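Local coordinates for haloperoxidase (PDB 1QHB), which catalyses the bromination of organic substrates with hydrogen peroxide, using a bound vanadate ion, as a calcium-stabilised homododecamer of a red alga, at residues Asp268-Ile271 with Ile276-Ser279; Lys88-Leu93 with Asn125-Leu130; Phe583-Leu586 with Thr592-Gln595. All blocks are in the same frame, centred on the assembly; numbering follows the deposited sequence.

Contact 1 of 3, residues Asp268-Ile271 with Ile276-Ser279; sequences DGEI and ITIS
Ile-271 and Ile-278 face each other as an antiparallel hydrogen-bonded pair, and this is the tight side of the contact. Ile-271 N gives its hydrogen to Ile-278 O at 2.8 Å, and Ile-278 N returns one to Ile-271 O at 2.9 Å. Their side chains share one face of the sheet, where the Ile-271 methyl CD1 crosses to CG2 of Ile-278 at 4.0 Å; Asn-341 of helix 337-349 covers both. These residues belong to a beta hairpin, strands 270-273 and 276-285, whose second strand also pairs antiparallel with a strand of a neighbouring subunit, so the sheet continues across that interface.

The other face, with Glu-270, Thr-277 and Ser-279, is looser and wet. A bend at chi2 (-58°) swings the Glu-270 carboxylate over the neighbouring strand, where two waters do the bridging: one donates to OE2 at 2.6 Å and accepts from Ser-279 OG, the other donates to OE1 at 2.6 Å and also bonds Thr-277 OG1. Cutting Glu-270 back to an alanine would probably leave both waters without their carboxylate acceptor and break the bridges to Thr-277 and Ser-279.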
ATOM      1  N   ASP A 268     -56.392 -30.892  10.362  1.00 14.82           N
ATOM      2  CA  ASP A 268     -57.364 -29.854  10.271  1.00 15.34           C
ATOM      3  C   ASP A 268     -56.716 -28.499  10.014  1.00 15.67           C
ATOM      4  O   ASP A 268     -57.327 -27.455  10.246  1.00 16.95           O
ATOM      5  CB  ASP A 268     -58.306 -29.817  11.478  1.00 21.32           C
ATOM      6  CG  ASP A 268     -59.600 -29.105  11.074  1.00 25.68           C
ATOM      7  OD1 ASP A 268     -60.037 -29.206   9.909  1.00 27.57           O
ATOM      8  OD2 ASP A 268     -60.100 -28.414  11.983  1.00 33.16           O
ATOM      9  N   GLY A 269     -55.487 -28.491   9.493  1.00 14.62           N
ATOM     10  CA  GLY A 269     -54.852 -27.280   9.056  1.00 11.24           C
ATOM     11  C   GLY A 269     -54.299 -26.460  10.204  1.00 12.33           C
ATOM     12  O   GLY A 269     -54.179 -25.243  10.042  1.00 14.55           O
ATOM     13  N   GLU A 270     -53.922 -27.161  11.263  1.00 11.37           N
ATOM     14  CA  GLU A 270     -53.358 -26.437  12.398  1.00 11.27           C
ATOM     15  C   GLU A 270     -51.834 -26.626  12.469  1.00 15.14           C
ATOM     16  O   GLU A 270     -51.427 -27.784  12.727  1.00 10.54           O
ATOM     17  CB  GLU A 270     -53.956 -26.927  13.694  1.00 15.22           C
ATOM     18  CG  GLU A 270     -55.446 -26.612  13.841  1.00 25.46           C
ATOM     19  CD  GLU A 270     -55.817 -25.142  13.766  1.00 35.92           C
ATOM     20  OE1 GLU A 270     -54.995 -24.273  14.135  1.00 40.10           O
ATOM     21  OE2 GLU A 270     -56.920 -24.744  13.329  1.00 47.68           O
ATOM     22  N   ILE A 271     -50.992 -25.600  12.230  1.00 11.68           N
ATOM     23  CA  ILE A 271     -49.551 -25.687  12.340  1.00 12.77           C
ATOM     24  C   ILE A 271     -49.156 -25.398  13.789  1.00 11.18           C
ATOM     25  O   ILE A 271     -49.541 -24.309  14.284  1.00 12.16           O
ATOM     26  CB  ILE A 271     -48.747 -24.668  11.469  1.00 13.09           C
ATOM     27  CG1 ILE A 271     -49.252 -24.804  10.020  1.00  9.11           C
ATOM     28  CG2 ILE A 271     -47.244 -24.799  11.572  1.00  7.85           C
ATOM     29  CD1 ILE A 271     -48.761 -23.605   9.216  1.00 10.06           C
ATOM     30  N   ILE A 276     -48.375 -22.296  20.538  1.00 11.85           N
ATOM     31  CA  ILE A 276     -49.618 -21.756  20.015  1.00  7.46           C
ATOM     32  C   ILE A 276     -49.821 -22.255  18.595  1.00  9.56           C
ATOM     33  O   ILE A 276     -49.204 -23.259  18.217  1.00  9.33           O
ATOM     34  CB  ILE A 276     -49.755 -20.226  20.078  1.00 10.13           C
ATOM     35  CG1 ILE A 276     -48.684 -19.521  19.275  1.00 10.92           C
ATOM     36  CG2 ILE A 276     -49.673 -19.813  21.555  1.00 10.38           C
ATOM     37  CD1 ILE A 276     -48.743 -17.984  19.318  1.00  7.33           C
ATOM     38  N   THR A 277     -50.759 -21.695  17.811  1.00  7.51           N
ATOM     39  CA  THR A 277     -51.016 -22.270  16.517  1.00  8.88           C
ATOM     40  C   THR A 277     -51.252 -21.270  15.411  1.00 10.36           C
ATOM     41  O   THR A 277     -51.698 -20.157  15.618  1.00 11.59           O
ATOM     42  CB  THR A 277     -52.287 -23.192  16.464  1.00 13.00           C
ATOM     43  OG1 THR A 277     -53.386 -22.475  17.067  1.00 11.10           O
ATOM     44  CG2 THR A 277     -52.093 -24.482  17.229  1.00 11.17           C
ATOM     45  N   ILE A 278     -50.966 -21.763  14.204  1.00 10.38           N
ATOM     46  CA  ILE A 278     -51.300 -21.053  12.985  1.00 10.29           C
ATOM     47  C   ILE A 278     -52.412 -21.872  12.301  1.00 12.22           C
ATOM     48  O   ILE A 278     -52.246 -23.076  12.112  1.00 10.92           O
ATOM     49  CB  ILE A 278     -50.137 -20.935  12.006  1.00 15.08           C
ATOM     50  CG1 ILE A 278     -49.018 -20.055  12.581  1.00 12.18           C
ATOM     51  CG2 ILE A 278     -50.620 -20.385  10.666  1.00  7.28           C
ATOM     52  CD1 ILE A 278     -47.658 -20.301  11.965  1.00 11.62           C
ATOM     53  N   SER A 279     -53.455 -21.204  11.864  1.00 10.43           N
ATOM     54  CA  SER A 279     -54.507 -21.901  11.135  1.00 12.72           C
ATOM     55  C   SER A 279     -54.252 -21.674   9.640  1.00 12.95           C
ATOM     56  O   SER A 279     -54.045 -20.506   9.333  1.00 11.32           O
ATOM     57  CB  SER A 279     -55.873 -21.264  11.529  1.00 13.75           C
ATOM     58  OG  SER A 279     -56.825 -21.733  10.585  1.00 12.59           O
TER
HETATM   59  O   HOH W   1     -57.718 -24.251  10.890  1.00 26.42           O
HETATM   60  O   HOH W   2     -55.084 -21.782  14.828  1.00 45.74           O

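Contact 2 of 3, residues Lys88-Leu93 with Asn125-Leu130; sequences KEIAAL and NSSAGL
Ile-90 reaches Ser-126 and Ser-127 with a single methyl group, and this loose van der Waals approach to two hydroxyl oxygens is all that crosses between the segments. Its CB bond points at the loop, and with CD1 anti to CA (chi2 159°) the longer branch extends outward, bringing CD1 to 4.3 Å from Ser-126 OG and 4.5 Å from Ser-127 OG. The methyl faces the pair of hydroxyls, and the CB of each serine points toward the helix. Only 75 Å² is buried between the segments, and the nearest CA atoms, those of Ile-90 and Ser-126, are 8.8 Å apart. Ala-81 of helix 72-84 also packs on Ile-90.

Two short backbone motifs set up this meeting. Residues 88-91 are the end of a short helix, with Ala-92 the first residue to leave helical geometry, while Asn-125 to Ala-128 form a type I beta turn that places Ser-126 and Ser-127 at its two central positions. The turn leads directly into a 3-10 segment, residues 128-130, where Leu-130 N bonds to Ser-127 O at 3.0 Å.

Hydrogen bonding runs to other parts of the protein, none of it crossing directly between the segments. Ser-127 OG bonds to Ile-82 O, which ties the turn to helix 72-84 beside the methyl contact. A neighbouring subunit then joins both sides: its Gln-368 OE1 takes the hydrogen of Ser-126 N, and its Asn-367 ND2 bonds Ile-90 O. Gln-368 is one of that subunit's calcium-site residues, so the turn meets a calcium-binding region across the interface. Asn-125, at the start of the turn, bonds Asn-373 O of the same subunit through ND2. Phe-399 of helix 376-402 also packs against Ser-126.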
ATOM      1  N   LYS A  88     -36.875  14.932  -2.498  1.00 31.00           N
ATOM      2  CA  LYS A  88     -37.546  16.133  -2.982  1.00 35.61           C
ATOM      3  C   LYS A  88     -37.943  15.964  -4.436  1.00 34.49           C
ATOM      4  O   LYS A  88     -39.021  16.393  -4.873  1.00 37.25           O
ATOM      5  CB  LYS A  88     -36.666  17.376  -2.849  1.00 44.57           C
ATOM      6  CG  LYS A  88     -36.062  17.614  -1.472  1.00 62.49           C
ATOM      7  CD  LYS A  88     -35.143  18.831  -1.480  1.00 76.12           C
ATOM      8  CE  LYS A  88     -35.937  20.119  -1.642  1.00 86.04           C
ATOM      9  NZ  LYS A  88     -35.076  21.273  -2.032  1.00 92.75           N
ATOM     10  N   GLU A  89     -37.102  15.283  -5.210  1.00 33.57           N
ATOM     11  CA  GLU A  89     -37.377  15.094  -6.648  1.00 30.72           C
ATOM     12  C   GLU A  89     -38.572  14.196  -6.808  1.00 27.86           C
ATOM     13  O   GLU A  89     -39.425  14.395  -7.670  1.00 25.24           O
ATOM     14  CB  GLU A  89     -36.128  14.527  -7.312  1.00 23.57           C
ATOM     15  CG  GLU A  89     -36.098  14.657  -8.803  1.00 37.27           C
ATOM     16  CD  GLU A  89     -34.811  14.107  -9.395  1.00 40.18           C
ATOM     17  OE1 GLU A  89     -33.785  14.131  -8.694  1.00 38.90           O
ATOM     18  OE2 GLU A  89     -34.914  13.685 -10.570  1.00 44.02           O
ATOM     19  N   ILE A  90     -38.666  13.179  -5.931  1.00 26.77           N
ATOM     20  CA  ILE A  90     -39.852  12.308  -6.003  1.00 26.34           C
ATOM     21  C   ILE A  90     -41.099  13.085  -5.571  1.00 28.17           C
ATOM     22  O   ILE A  90     -42.228  12.870  -6.039  1.00 25.66           O
ATOM     23  CB  ILE A  90     -39.646  11.098  -5.097  1.00 26.06           C
ATOM     24  CG1 ILE A  90     -38.500  10.228  -5.617  1.00 30.50           C
ATOM     25  CG2 ILE A  90     -40.927  10.261  -5.036  1.00 27.23           C
ATOM     26  CD1 ILE A  90     -37.893   9.324  -4.543  1.00 28.96           C
ATOM     27  N   ALA A  91     -40.931  14.046  -4.642  1.00 26.73           N
ATOM     28  CA  ALA A  91     -42.088  14.802  -4.167  1.00 28.82           C
ATOM     29  C   ALA A  91     -42.592  15.819  -5.192  1.00 29.05           C
ATOM     30  O   ALA A  91     -43.749  16.247  -5.159  1.00 28.60           O
ATOM     31  CB  ALA A  91     -41.697  15.471  -2.859  1.00 23.84           C
ATOM     32  N   ALA A  92     -41.745  16.225  -6.136  1.00 26.64           N
ATOM     33  CA  ALA A  92     -42.172  17.199  -7.141  1.00 28.76           C
ATOM     34  C   ALA A  92     -42.803  16.529  -8.350  1.00 27.11           C
ATOM     35  O   ALA A  92     -43.068  17.218  -9.350  1.00 27.69           O
ATOM     36  CB  ALA A  92     -40.971  18.076  -7.494  1.00 24.23           C
ATOM     37  N   LEU A  93     -43.022  15.215  -8.338  1.00 24.77           N
ATOM     38  CA  LEU A  93     -43.575  14.560  -9.515  1.00 23.10           C
ATOM     39  C   LEU A  93     -45.073  14.818  -9.598  1.00 24.00           C
ATOM     40  O   LEU A  93     -45.709  15.114  -8.605  1.00 23.21           O
ATOM     41  CB  LEU A  93     -43.393  13.050  -9.481  1.00 19.77           C
ATOM     42  CG  LEU A  93     -41.940  12.547  -9.583  1.00 27.25           C
ATOM     43  CD1 LEU A  93     -41.909  11.061  -9.298  1.00 21.14           C
ATOM     44  CD2 LEU A  93     -41.334  12.890 -10.936  1.00 19.61           C
ATOM     45  N   ASN A 125     -41.382   2.773  -2.761  1.00 20.83           N
ATOM     46  CA  ASN A 125     -39.942   2.538  -2.861  1.00 21.09           C
ATOM     47  C   ASN A 125     -39.435   2.460  -4.294  1.00 19.17           C
ATOM     48  O   ASN A 125     -38.806   1.467  -4.728  1.00 16.90           O
ATOM     49  CB  ASN A 125     -39.590   1.184  -2.211  1.00 24.47           C
ATOM     50  CG  ASN A 125     -39.888   1.186  -0.721  1.00 34.13           C
ATOM     51  OD1 ASN A 125     -40.685   0.366  -0.246  1.00 28.44           O
ATOM     52  ND2 ASN A 125     -39.244   2.127  -0.040  1.00 24.92           N
ATOM     53  N   SER A 126     -39.631   3.546  -5.035  1.00 14.77           N
ATOM     54  CA  SER A 126     -39.181   3.583  -6.420  1.00 18.00           C
ATOM     55  C   SER A 126     -37.675   3.607  -6.540  1.00 17.56           C
ATOM     56  O   SER A 126     -37.223   3.301  -7.645  1.00 21.00           O
ATOM     57  CB  SER A 126     -39.804   4.768  -7.136  1.00 20.66           C
ATOM     58  OG  SER A 126     -39.897   5.869  -6.210  1.00 22.52           O
ATOM     59  N   SER A 127     -36.893   3.810  -5.510  1.00 18.22           N
ATOM     60  CA  SER A 127     -35.427   3.815  -5.579  1.00 20.31           C
ATOM     61  C   SER A 127     -34.781   2.808  -4.636  1.00 19.63           C
ATOM     62  O   SER A 127     -33.552   2.818  -4.396  1.00 17.55           O
ATOM     63  CB  SER A 127     -34.935   5.248  -5.306  1.00 22.70           C
ATOM     64  OG  SER A 127     -35.389   6.125  -6.362  1.00 21.42           O
ATOM     65  N   ALA A 128     -35.551   1.793  -4.174  1.00 14.54           N
ATOM     66  CA  ALA A 128     -34.969   0.733  -3.370  1.00 15.50           C
ATOM     67  C   ALA A 128     -33.841  -0.011  -4.101  1.00 16.15           C
ATOM     68  O   ALA A 128     -33.035  -0.608  -3.427  1.00 15.70           O
ATOM     69  CB  ALA A 128     -36.047  -0.283  -3.006  1.00 14.48           C
ATOM     70  N   GLY A 129     -33.717   0.021  -5.422  1.00 12.74           N
ATOM     71  CA  GLY A 129     -32.681  -0.641  -6.174  1.00 12.01           C
ATOM     72  C   GLY A 129     -31.366   0.094  -6.130  1.00 14.00           C
ATOM     73  O   GLY A 129     -30.364  -0.427  -6.640  1.00 13.87           O
ATOM     74  N   LEU A 130     -31.289   1.250  -5.464  1.00 12.14           N
ATOM     75  CA  LEU A 130     -30.069   2.002  -5.324  1.00 11.22           C
ATOM     76  C   LEU A 130     -29.443   1.630  -4.001  1.00 12.48           C
ATOM     77  O   LEU A 130     -28.316   2.006  -3.746  1.00 13.79           O
ATOM     78  CB  LEU A 130     -30.318   3.498  -5.302  1.00  9.47           C
ATOM     79  CG  LEU A 130     -30.953   4.075  -6.580  1.00 19.37           C
ATOM     80  CD1 LEU A 130     -31.070   5.598  -6.449  1.00 18.61           C
ATOM     81  CD2 LEU A 130     -30.141   3.817  -7.840  1.00 15.99           C
TER

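Contact 3 of 3, residues Phe583-Leu586 with Thr592-Gln595; sequences FFNL and TTIQ
Running antiparallel, their end-to-end directions 162° apart, segments 583-586 and 592-595 are joined by the two backbone bonds of the pair Leu-586 and Ile-594: Leu-586 N to Ile-594 O at 2.9 Å and Ile-594 N to Leu-586 O at 3.0 Å. Asn-585 and Gln-595 form the adjoining non-hydrogen-bonded pair, near which Gln-595 CA-H touches Phe-584 O. Together the segments make the two-stranded hairpin of strands 585-587 and 593-595, at the very C-terminal end of the chain.

On the Leu-586 face, Leu-586 CD2 meets Ile-594 CG2 at 4.1 Å, and Leu-586 also rests on helices 484-499 and 553-574. The opposite face is more polar. There the Phe-583 ring and the Gln-595 side chain run side by side, ring and amide planes 60° apart, with Phe-583 CD2 3.6 Å from Gln-595 CB and Phe-583 CE2 3.2 Å from Gln-595 OE1. Bonds to Arg-403 and Ile-401 of a neighbouring subunit hold that amide at OE1 and NE2. With CG anti to the backbone N (chi1 179°), Asn-585 lies across the Thr-593 methyl, OD1 3.5 Å from Thr-593 CG2, while a water accepting from ND2 joins it to Thr-593 OG1.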
ATOM      1  N   PHE A 583     -21.051 -28.475   4.280  1.00 19.92           N
ATOM      2  CA  PHE A 583     -21.511 -27.722   3.096  1.00 16.42           C
ATOM      3  C   PHE A 583     -23.006 -27.950   2.994  1.00 15.30           C
ATOM      4  O   PHE A 583     -23.569 -28.878   3.561  1.00 15.52           O
ATOM      5  CB  PHE A 583     -20.761 -28.125   1.846  1.00 13.13           C
ATOM      6  CG  PHE A 583     -21.000 -29.552   1.464  1.00 18.40           C
ATOM      7  CD1 PHE A 583     -20.204 -30.558   1.990  1.00 14.13           C
ATOM      8  CD2 PHE A 583     -22.040 -29.882   0.612  1.00 15.91           C
ATOM      9  CE1 PHE A 583     -20.428 -31.875   1.652  1.00 16.76           C
ATOM     10  CE2 PHE A 583     -22.288 -31.208   0.255  1.00 14.52           C
ATOM     11  CZ  PHE A 583     -21.460 -32.190   0.767  1.00 13.28           C
ATOM     12  N   PHE A 584     -23.623 -27.047   2.273  1.00 15.32           N
ATOM     13  CA  PHE A 584     -25.050 -27.154   1.980  1.00 14.05           C
ATOM     14  C   PHE A 584     -25.116 -27.816   0.599  1.00 16.21           C
ATOM     15  O   PHE A 584     -24.444 -27.462  -0.359  1.00 15.63           O
ATOM     16  CB  PHE A 584     -25.700 -25.788   1.909  1.00  9.45           C
ATOM     17  CG  PHE A 584     -25.851 -25.048   3.201  1.00 16.76           C
ATOM     18  CD1 PHE A 584     -26.886 -25.432   4.053  1.00 13.43           C
ATOM     19  CD2 PHE A 584     -25.009 -24.010   3.553  1.00 14.36           C
ATOM     20  CE1 PHE A 584     -27.107 -24.751   5.246  1.00 17.99           C
ATOM     21  CE2 PHE A 584     -25.216 -23.364   4.781  1.00 16.87           C
ATOM     22  CZ  PHE A 584     -26.265 -23.735   5.589  1.00 16.96           C
ATOM     23  N   ASN A 585     -25.942 -28.838   0.543  1.00 13.37           N
ATOM     24  CA  ASN A 585     -26.272 -29.553  -0.679  1.00 15.21           C
ATOM     25  C   ASN A 585     -27.520 -28.867  -1.247  1.00 15.72           C
ATOM     26  O   ASN A 585     -28.520 -28.959  -0.543  1.00 16.65           O
ATOM     27  CB  ASN A 585     -26.526 -31.035  -0.428  1.00 14.11           C
ATOM     28  CG  ASN A 585     -26.887 -31.739  -1.728  1.00 24.12           C
ATOM     29  OD1 ASN A 585     -26.063 -32.433  -2.309  1.00 25.78           O
ATOM     30  ND2 ASN A 585     -28.118 -31.532  -2.168  1.00 22.87           N
ATOM     31  N   LEU A 586     -27.464 -28.187  -2.392  1.00 13.02           N
ATOM     32  CA  LEU A 586     -28.674 -27.489  -2.847  1.00  9.73           C
ATOM     33  C   LEU A 586     -29.151 -27.840  -4.239  1.00 11.65           C
ATOM     34  O   LEU A 586     -28.517 -27.550  -5.266  1.00 15.47           O
ATOM     35  CB  LEU A 586     -28.442 -25.976  -2.742  1.00 12.00           C
ATOM     36  CG  LEU A 586     -29.354 -25.014  -3.522  1.00 17.79           C
ATOM     37  CD1 LEU A 586     -30.783 -25.137  -3.035  1.00 17.74           C
ATOM     38  CD2 LEU A 586     -28.842 -23.604  -3.366  1.00 21.39           C
ATOM     39  N   THR A 592     -29.885 -29.259 -11.301  1.00 15.83           N
ATOM     40  CA  THR A 592     -28.536 -29.613 -10.921  1.00 12.70           C
ATOM     41  C   THR A 592     -28.342 -29.264  -9.462  1.00 14.82           C
ATOM     42  O   THR A 592     -29.164 -28.579  -8.857  1.00 15.97           O
ATOM     43  CB  THR A 592     -27.521 -28.841 -11.790  1.00 18.44           C
ATOM     44  OG1 THR A 592     -27.634 -27.447 -11.469  1.00  9.21           O
ATOM     45  CG2 THR A 592     -27.803 -29.028 -13.272  1.00  6.72           C
ATOM     46  N   THR A 593     -27.270 -29.763  -8.881  1.00 11.63           N
ATOM     47  CA  THR A 593     -26.982 -29.508  -7.479  1.00 14.41           C
ATOM     48  C   THR A 593     -25.734 -28.643  -7.314  1.00 13.69           C
ATOM     49  O   THR A 593     -24.800 -28.895  -8.056  1.00 14.56           O
ATOM     50  CB  THR A 593     -26.900 -30.860  -6.755  1.00  9.84           C
ATOM     51  OG1 THR A 593     -28.294 -31.226  -6.558  1.00 18.06           O
ATOM     52  CG2 THR A 593     -26.273 -30.863  -5.400  1.00 16.37           C
ATOM     53  N   ILE A 594     -25.743 -27.682  -6.376  1.00 12.20           N
ATOM     54  CA  ILE A 594     -24.496 -26.963  -6.103  1.00 11.97           C
ATOM     55  C   ILE A 594     -24.135 -27.238  -4.669  1.00 11.66           C
ATOM     56  O   ILE A 594     -25.035 -27.370  -3.852  1.00 12.79           O
ATOM     57  CB  ILE A 594     -24.524 -25.452  -6.408  1.00 12.73           C
ATOM     58  CG1 ILE A 594     -23.143 -24.879  -6.096  1.00 11.45           C
ATOM     59  CG2 ILE A 594     -25.656 -24.745  -5.692  1.00  9.35           C
ATOM     60  CD1 ILE A 594     -23.007 -23.435  -6.480  1.00 22.67           C
ATOM     61  N   GLN A 595     -22.864 -27.450  -4.318  1.00 11.46           N
ATOM     62  CA  GLN A 595     -22.490 -27.692  -2.926  1.00 10.22           C
ATOM     63  C   GLN A 595     -21.771 -26.436  -2.471  1.00 14.23           C
ATOM     64  O   GLN A 595     -20.877 -25.926  -3.141  1.00 11.82           O
ATOM     65  CB  GLN A 595     -21.587 -28.928  -2.848  1.00  8.80           C
ATOM     66  CG  GLN A 595     -22.345 -30.190  -3.284  1.00 18.06           C
ATOM     67  CD  GLN A 595     -21.404 -31.371  -3.519  1.00 21.98           C
ATOM     68  OE1 GLN A 595     -20.994 -32.022  -2.558  1.00 22.08           O
ATOM     69  NE2 GLN A 595     -21.069 -31.670  -4.779  1.00 16.91           N
TER
HETATM   70  O   HOH W   3     -29.671 -32.757  -4.332  1.00 25.86           O

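The three contacts follow one another along the chain, contact 2 first, and none touches another: their centres lie 41 Å (1 and 2), 32 Å (1 and 3) and 39 Å (2 and 3) apart. Contact 2 comes near the catalytic centre, with the Ser-126 side chain about 7 Å from that of His-478, probably an active-site residue, and about 9 Å from that of Lys-398 in the vanadate site. Contact 3 sits nearer the calcium site, the Phe-584 side chain being about 12 Å from that of Phe-359, while contact 1 is remote from both. Contacts 1 and 2 meet the same neighbouring subunit, and contact 3 faces a different one.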